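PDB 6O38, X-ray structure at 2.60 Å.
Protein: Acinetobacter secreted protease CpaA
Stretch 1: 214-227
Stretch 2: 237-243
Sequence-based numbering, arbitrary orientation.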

# COMPACT_ATOMS: atom_id res chain seq x y z
N ALA A 214 -22.08 -10.76 4.56
CA ALA A 214 -21.41 -11.99 4.95
C ALA A 214 -22.12 -13.21 4.37
O ALA A 214 -23.35 -13.30 4.41
CB ALA A 214 -21.34 -12.11 6.47
N PHE A 215 -21.34 -14.14 3.83
CA PHE A 215 -21.81 -15.45 3.43
C PHE A 215 -21.24 -16.50 4.37
O PHE A 215 -20.08 -16.41 4.80
CB PHE A 215 -21.38 -15.78 1.99
CG PHE A 215 -22.20 -15.09 0.93
CD1 PHE A 215 -22.19 -13.71 0.81
CD2 PHE A 215 -22.97 -15.82 0.04
CE1 PHE A 215 -22.94 -13.07 -0.17
CE2 PHE A 215 -23.72 -15.20 -0.94
CZ PHE A 215 -23.70 -13.82 -1.04
N GLY A 216 -22.05 -17.50 4.71
CA GLY A 216 -21.59 -18.58 5.57
C GLY A 216 -22.46 -19.81 5.42
O GLY A 216 -23.42 -19.83 4.64
N ASP A 217 -22.11 -20.85 6.17
CA ASP A 217 -22.95 -22.04 6.21
C ASP A 217 -24.20 -21.74 7.02
O ASP A 217 -24.13 -21.24 8.14
CB ASP A 217 -22.18 -23.21 6.81
CG ASP A 217 -21.10 -23.74 5.88
OD1 ASP A 217 -21.20 -23.49 4.66
OD2 ASP A 217 -20.17 -24.41 6.37
N GLY A 218 -25.36 -22.04 6.44
CA GLY A 218 -26.62 -21.61 7.00
C GLY A 218 -26.98 -20.17 6.71
O GLY A 218 -28.04 -19.71 7.16
N ASN A 219 -26.13 -19.45 5.98
CA ASN A 219 -26.38 -18.05 5.60
C ASN A 219 -25.74 -17.87 4.22
O ASN A 219 -24.58 -17.48 4.11
CB ASN A 219 -25.80 -17.10 6.64
CG ASN A 219 -25.71 -15.67 6.14
OD1 ASN A 219 -26.61 -15.17 5.48
ND2 ASN A 219 -24.60 -15.01 6.45
N TRP A 220 -26.53 -18.11 3.18
CA TRP A 220 -25.95 -18.32 1.86
C TRP A 220 -27.03 -18.26 0.80
O TRP A 220 -28.15 -18.75 1.00
CB TRP A 220 -25.24 -19.68 1.81
CG TRP A 220 -24.57 -19.99 0.50
CD1 TRP A 220 -23.27 -19.75 0.16
CD2 TRP A 220 -25.17 -20.63 -0.64
NE1 TRP A 220 -23.03 -20.18 -1.12
CE2 TRP A 220 -24.18 -20.72 -1.63
CE3 TRP A 220 -26.45 -21.12 -0.92
CZ2 TRP A 220 -24.42 -21.29 -2.88
CZ3 TRP A 220 -26.69 -21.68 -2.16
CH2 TRP A 220 -25.68 -21.76 -3.12
N VAL A 221 -26.69 -17.65 -0.34
CA VAL A 221 -27.50 -17.70 -1.55
C VAL A 221 -26.57 -18.03 -2.71
O VAL A 221 -25.35 -17.95 -2.60
CB VAL A 221 -28.26 -16.38 -1.81
CG1 VAL A 221 -29.27 -16.12 -0.71
CG2 VAL A 221 -27.28 -15.22 -1.94
N SER A 222 -27.17 -18.39 -3.85
CA SER A 222 -26.38 -18.86 -4.98
C SER A 222 -25.81 -17.71 -5.80
O SER A 222 -24.76 -17.88 -6.44
CB SER A 222 -27.22 -19.76 -5.87
OG SER A 222 -27.94 -19.00 -6.82
N ASN A 223 -26.46 -16.55 -5.80
CA ASN A 223 -25.98 -15.41 -6.57
C ASN A 223 -26.50 -14.14 -5.92
O ASN A 223 -27.50 -14.15 -5.19
CB ASN A 223 -26.41 -15.50 -8.04
CG ASN A 223 -27.91 -15.41 -8.21
OD1 ASN A 223 -28.44 -14.35 -8.54
ND2 ASN A 223 -28.60 -16.52 -8.00
N PHE A 224 -25.81 -13.03 -6.19
CA PHE A 224 -26.10 -11.77 -5.54
C PHE A 224 -25.89 -10.63 -6.52
O PHE A 224 -24.92 -10.61 -7.28
CB PHE A 224 -25.21 -11.57 -4.30
CG PHE A 224 -25.54 -10.34 -3.52
CD1 PHE A 224 -26.58 -10.35 -2.60
CD2 PHE A 224 -24.80 -9.18 -3.68
CE1 PHE A 224 -26.89 -9.22 -1.88
CE2 PHE A 224 -25.10 -8.05 -2.95
CZ PHE A 224 -26.15 -8.06 -2.05
N THR A 225 -26.82 -9.67 -6.51
CA THR A 225 -26.79 -8.52 -7.40
C THR A 225 -26.63 -7.24 -6.59
O THR A 225 -27.40 -6.99 -5.66
CB THR A 225 -28.06 -8.44 -8.25
OG1 THR A 225 -28.23 -9.66 -8.98
CG2 THR A 225 -27.99 -7.28 -9.23
N LEU A 226 -25.63 -6.44 -6.95
CA LEU A 226 -25.40 -5.16 -6.30
C LEU A 226 -26.51 -4.17 -6.66
O LEU A 226 -27.23 -4.36 -7.64
CB LEU A 226 -24.05 -4.59 -6.71
CG LEU A 226 -22.80 -5.38 -6.31
CD1 LEU A 226 -21.57 -4.48 -6.36
CD2 LEU A 226 -22.95 -5.99 -4.93
N PRO A 227 -26.68 -3.11 -5.86
CA PRO A 227 -27.67 -2.08 -6.20
C PRO A 227 -27.34 -1.42 -7.53
O PRO A 227 -26.18 -1.40 -7.97
CB PRO A 227 -27.56 -1.08 -5.04
CG PRO A 227 -27.01 -1.87 -3.91
CD PRO A 227 -26.09 -2.88 -4.53
N ILE A 237 -18.56 -4.46 0.82
CA ILE A 237 -17.64 -5.58 1.00
C ILE A 237 -18.46 -6.86 1.08
O ILE A 237 -19.44 -6.93 1.84
CB ILE A 237 -16.77 -5.40 2.25
CG1 ILE A 237 -15.88 -4.16 2.11
CG2 ILE A 237 -15.92 -6.63 2.50
CD1 ILE A 237 -15.07 -3.84 3.35
N ILE A 238 -18.06 -7.86 0.31
CA ILE A 238 -18.73 -9.16 0.29
C ILE A 238 -17.73 -10.20 0.78
O ILE A 238 -16.66 -10.37 0.18
CB ILE A 238 -19.26 -9.51 -1.11
CG1 ILE A 238 -20.22 -8.43 -1.59
CG2 ILE A 238 -19.94 -10.87 -1.09
CD1 ILE A 238 -20.81 -8.70 -2.96
N LYS A 239 -18.07 -10.89 1.87
CA LYS A 239 -17.21 -11.87 2.49
C LYS A 239 -17.91 -13.22 2.55
O LYS A 239 -19.14 -13.29 2.62
CB LYS A 239 -16.82 -11.47 3.92
CG LYS A 239 -15.99 -10.21 4.06
CD LYS A 239 -15.85 -9.86 5.53
CE LYS A 239 -15.14 -8.53 5.74
NZ LYS A 239 -14.99 -8.22 7.19
N SER A 240 -17.12 -14.29 2.51
CA SER A 240 -17.67 -15.63 2.59
C SER A 240 -16.82 -16.50 3.50
O SER A 240 -15.59 -16.49 3.42
CB SER A 240 -17.78 -16.29 1.21
OG SER A 240 -18.21 -17.64 1.33
N THR A 241 -17.49 -17.26 4.37
CA THR A 241 -16.89 -18.39 5.06
C THR A 241 -17.63 -19.68 4.73
O THR A 241 -17.37 -20.72 5.35
CB THR A 241 -16.87 -18.16 6.57
OG1 THR A 241 -18.21 -18.03 7.06
CG2 THR A 241 -16.08 -16.91 6.91
N ALA A 242 -18.55 -19.63 3.77
CA ALA A 242 -19.37 -20.78 3.41
C ALA A 242 -18.54 -21.83 2.68
O ALA A 242 -17.51 -21.55 2.06
CB ALA A 242 -20.55 -20.35 2.54
N THR A 243 -19.02 -23.08 2.76
CA THR A 243 -18.34 -24.18 2.08
C THR A 243 -18.51 -24.07 0.57
O THR A 243 -17.54 -24.22 -0.18
CB THR A 243 -18.89 -25.52 2.59
OG1 THR A 243 -18.69 -25.61 4.00
CG2 THR A 243 -18.18 -26.67 1.90
O HOH W 1 -19.35 -20.42 7.98

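What ties the two backbones together? Ala214 and Phe215 run parallel to Lys239 and Ser240 as neighbouring strands. Phe215 N donates to Lys239 O at 2.7 Å, and Phe215 O receives Thr241 N at 2.8 Å, so this one residue uses both its polar backbone atoms on the partner stretch, one bond within the strand and one just past its end. Side chains alternate: Ala214 and Lys239 share one face of the sheet, Phe215 and Ser240 the other.

How is the apolar cluster built? Phe215, with chi1 at m, carries its ring to Ile238, where CE1 lies 3.8 Å from Ile238 CG2. Ile238 leaves its backbone sideways, yet its m, t conformation extends the chain so that CD1 reaches Leu226 CD2 at 4.0 Å and Phe224 CD2 at 4.1 Å. Phe224 points toward the strand with chi1 at t, while Leu226, at m, t, starts sideways and brings its end nearer. All four residues are buried, and branched or aromatic hydrocarbon suits this water-poor place.

How does Asp217 hold the far end? Its m rotamer, with chi2 at -21°, presents both carboxylate oxygens to Thr243: OD1 accepts from Thr243 N at 2.9 Å, and OD2 from Thr243 OG1 at 3.0 Å. Thr243, also m, places its hydroxyl on the same side as its amide, making a two-pronged grip. Asp217 sits in a type II turn from Gly216 to Asn219, where the positive phi of Gly218 favours glycine because a CB would jam against the preceding carbonyl.

What fills the space between the sheet and this grip? Ala242 is small and buried, its CB 3.5 Å from Gly216 C and 3.7 Å from Trp220 CD1; Trp220, with chi1 at t, extends its indole to it. Ser240, also t, directs OG forward along the chain, where it accepts from Ala242 N at 3.2 Å, satisfying that amide within its own stretch.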